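Local structure of putative isocitrate dehydrogenase, NAD-dependent (Methylococcus capsulatus, 6LKY) at residues H2-P8 and Q30-Q36. The protein binds NAD and probably catalyses the NAD-dependent oxidative decarboxylation of isocitrate, as a member of the isocitrate and isopropylmalate dehydrogenase family. The protein carries 1 engineered substitution. Coordinates in Å, arbitrary orientation, origin at the centre of the assembly. Residues are numbered along the deposited sequence.
Sequences HKITLIP and QVQWDTQ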
loop_
_atom_site.group_PDB
_atom_site.type_symbol
_atom_site.label_atom_id
_atom_site.label_comp_id
_atom_site.label_asym_id
_atom_site.label_seq_id
_atom_site.Cartn_x
_atom_site.Cartn_y
_atom_site.Cartn_z
ATOM N N HIS A 2 -5.824 -36.505 -12.585
ATOM C CA HIS A 2 -5.759 -35.067 -12.856
ATOM C C HIS A 2 -4.557 -34.724 -13.725
ATOM O O HIS A 2 -3.414 -34.987 -13.335
ATOM C CB HIS A 2 -5.680 -34.269 -11.558
ATOM C CG HIS A 2 -6.858 -34.450 -10.660
ATOM N ND1 HIS A 2 -8.093 -33.901 -10.934
ATOM C CD2 HIS A 2 -6.982 -35.088 -9.474
ATOM C CE1 HIS A 2 -8.932 -34.206 -9.960
ATOM N NE2 HIS A 2 -8.281 -34.923 -9.060
ATOM N N LYS A 3 -4.813 -34.098 -14.874
ATOM C CA LYS A 3 -3.765 -33.583 -15.745
ATOM C C LYS A 3 -3.649 -32.068 -15.557
ATOM O O LYS A 3 -4.603 -31.331 -15.833
ATOM C CB LYS A 3 -4.049 -33.922 -17.206
ATOM C CG LYS A 3 -2.905 -33.539 -18.125
ATOM C CD LYS A 3 -3.123 -34.041 -19.539
ATOM C CE LYS A 3 -1.905 -33.755 -20.382
ATOM N NZ LYS A 3 -2.153 -34.046 -21.816
ATOM N N ILE A 4 -2.465 -31.607 -15.145
ATOM C CA ILE A 4 -2.260 -30.240 -14.673
ATOM C C ILE A 4 -1.043 -29.636 -15.360
ATOM O O ILE A 4 0.045 -30.226 -15.329
ATOM C CB ILE A 4 -2.069 -30.211 -13.149
ATOM C CG1 ILE A 4 -3.373 -30.592 -12.448
ATOM C CG2 ILE A 4 -1.512 -28.852 -12.693
ATOM C CD1 ILE A 4 -3.247 -30.679 -10.966
ATOM N N THR A 5 -1.214 -28.447 -15.954
ATOM C CA THR A 5 -0.074 -27.763 -16.560
ATOM C C THR A 5 0.860 -27.265 -15.463
ATOM O O THR A 5 0.404 -26.720 -14.457
ATOM C CB THR A 5 -0.542 -26.599 -17.436
ATOM O OG1 THR A 5 -1.351 -27.099 -18.507
ATOM C CG2 THR A 5 0.655 -25.833 -18.016
ATOM N N LEU A 6 2.163 -27.501 -15.633
ATOM C CA LEU A 6 3.160 -27.218 -14.606
ATOM C C LEU A 6 4.215 -26.281 -15.175
ATOM O O LEU A 6 4.864 -26.607 -16.178
ATOM C CB LEU A 6 3.810 -28.512 -14.109
ATOM C CG LEU A 6 4.905 -28.398 -13.047
ATOM C CD1 LEU A 6 4.299 -27.906 -11.741
ATOM C CD2 LEU A 6 5.623 -29.741 -12.839
ATOM N N ILE A 7 4.404 -25.139 -14.529
ATOM C CA ILE A 7 5.347 -24.126 -14.985
ATOM C C ILE A 7 6.357 -23.873 -13.874
ATOM O O ILE A 7 6.053 -23.219 -12.878
ATOM C CB ILE A 7 4.629 -22.825 -15.385
ATOM C CG1 ILE A 7 3.603 -23.096 -16.497
ATOM C CG2 ILE A 7 5.663 -21.768 -15.761
ATOM C CD1 ILE A 7 2.757 -21.875 -16.891
ATOM N N PRO A 8 7.578 -24.390 -14.011
ATOM C CA PRO A 8 8.573 -24.214 -12.934
ATOM C C PRO A 8 8.946 -22.765 -12.667
ATOM O O PRO A 8 9.231 -22.409 -11.516
ATOM C CB PRO A 8 9.776 -25.020 -13.447
ATOM C CG PRO A 8 9.163 -26.011 -14.426
ATOM C CD PRO A 8 8.087 -25.238 -15.101
ATOM N N GLN A 30 -3.413 -38.349 -7.520
ATOM C CA GLN A 30 -2.891 -38.763 -8.815
ATOM C C GLN A 30 -2.834 -37.567 -9.758
ATOM O O GLN A 30 -3.877 -37.022 -10.135
ATOM C CB GLN A 30 -3.770 -39.861 -9.409
ATOM C CG GLN A 30 -4.115 -40.967 -8.425
ATOM C CD GLN A 30 -2.986 -41.966 -8.262
ATOM O OE1 GLN A 30 -2.759 -42.808 -9.133
ATOM N NE2 GLN A 30 -2.269 -41.877 -7.144
ATOM N N VAL A 31 -1.625 -37.183 -10.163
ATOM C CA VAL A 31 -1.422 -36.041 -11.047
ATOM C C VAL A 31 -0.565 -36.461 -12.232
ATOM O O VAL A 31 0.559 -36.942 -12.049
ATOM C CB VAL A 31 -0.757 -34.857 -10.326
ATOM C CG1 VAL A 31 -0.730 -33.648 -11.251
ATOM C CG2 VAL A 31 -1.468 -34.543 -9.017
ATOM N N GLN A 32 -1.076 -36.240 -13.440
ATOM C CA GLN A 32 -0.249 -36.220 -14.643
ATOM C C GLN A 32 0.208 -34.776 -14.872
ATOM O O GLN A 32 -0.574 -33.933 -15.315
ATOM C CB GLN A 32 -1.030 -36.764 -15.833
ATOM C CG GLN A 32 -0.187 -36.980 -17.092
ATOM C CD GLN A 32 -1.036 -37.228 -18.328
ATOM O OE1 GLN A 32 -2.173 -37.691 -18.230
ATOM N NE2 GLN A 32 -0.492 -36.908 -19.498
ATOM N N TRP A 33 1.471 -34.476 -14.563
ATOM C CA TRP A 33 2.003 -33.133 -14.790
ATOM C C TRP A 33 2.340 -32.910 -16.263
ATOM O O TRP A 33 3.028 -33.724 -16.888
ATOM C CB TRP A 33 3.250 -32.884 -13.947
ATOM C CG TRP A 33 3.053 -33.037 -12.495
ATOM C CD1 TRP A 33 3.488 -34.070 -11.718
ATOM C CD2 TRP A 33 2.382 -32.127 -11.616
ATOM N NE1 TRP A 33 3.127 -33.865 -10.410
ATOM C CE2 TRP A 33 2.444 -32.681 -10.317
ATOM C CE3 TRP A 33 1.724 -30.901 -11.800
ATOM C CZ2 TRP A 33 1.872 -32.056 -9.206
ATOM C CZ3 TRP A 33 1.158 -30.278 -10.692
ATOM C CH2 TRP A 33 1.236 -30.859 -9.411
ATOM N N ASP A 34 1.884 -31.786 -16.799
ATOM C CA ASP A 34 2.157 -31.358 -18.170
ATOM C C ASP A 34 3.109 -30.161 -18.088
ATOM O O ASP A 34 2.676 -29.013 -17.979
ATOM C CB ASP A 34 0.851 -31.016 -18.867
ATOM C CG ASP A 34 1.029 -30.701 -20.329
ATOM O OD1 ASP A 34 2.189 -30.673 -20.803
ATOM O OD2 ASP A 34 -0.002 -30.474 -20.998
ATOM N N THR A 35 4.409 -30.442 -18.122
ATOM C CA THR A 35 5.417 -29.416 -17.891
ATOM C C THR A 35 5.545 -28.489 -19.094
ATOM O O THR A 35 5.743 -28.943 -20.228
ATOM C CB THR A 35 6.761 -30.065 -17.574
ATOM O OG1 THR A 35 6.646 -30.775 -16.339
ATOM C CG2 THR A 35 7.856 -29.005 -17.432
ATOM N N GLN A 36 5.443 -27.183 -18.835
ATOM C CA GLN A 36 5.530 -26.148 -19.858
ATOM C C GLN A 36 6.409 -25.016 -19.343
ATOM O O GLN A 36 6.641 -24.889 -18.139
ATOM C CB GLN A 36 4.141 -25.614 -20.226
ATOM C CG GLN A 36 3.184 -26.658 -20.698
ATOM C CD GLN A 36 3.528 -27.161 -22.077
ATOM O OE1 GLN A 36 4.307 -26.538 -22.800
ATOM N NE2 GLN A 36 2.944 -28.296 -22.454
#
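In parallel pairing, every second residue of one strand gives both its NH and its C=O to the same neighbour, here His2, Ile4 and Leu6 of strand 2-7 to 30-36. Ile4 N donates to Gln32 O (3.0 Å) while Ile4 O accepts from Asp34 N (2.8 Å). On the face bearing His2, Ile4 and Leu6, the Trp33 indole is the main bump: Ile4 CG2 lies 3.6 Å from Trp33 CZ3 and Leu6 CB 3.9 Å from Trp33 CE3, so this part of the indole fits the notch between them, while NE1 bonds to Glu25. Val31 CG1 fills in beside Ile4 CD1 at 3.9 Å. The face of Lys3, Thr5, Gln32 and Asp34 is largely polar; Thr5 CG2 and Gln36 CG make a separate aliphatic contact (3.8 Å). This is a beta-alpha-beta crossover: linking helix 13-26 packs on Val31, Trp33 and Leu6, helix 52-61 covers the Thr5 and Asp34 face, where Ser57 hydrogen-bonds both, and strand 63-66 continues the sheet beyond strand 2-7, leaving 31-35 at the chain's sheet edge.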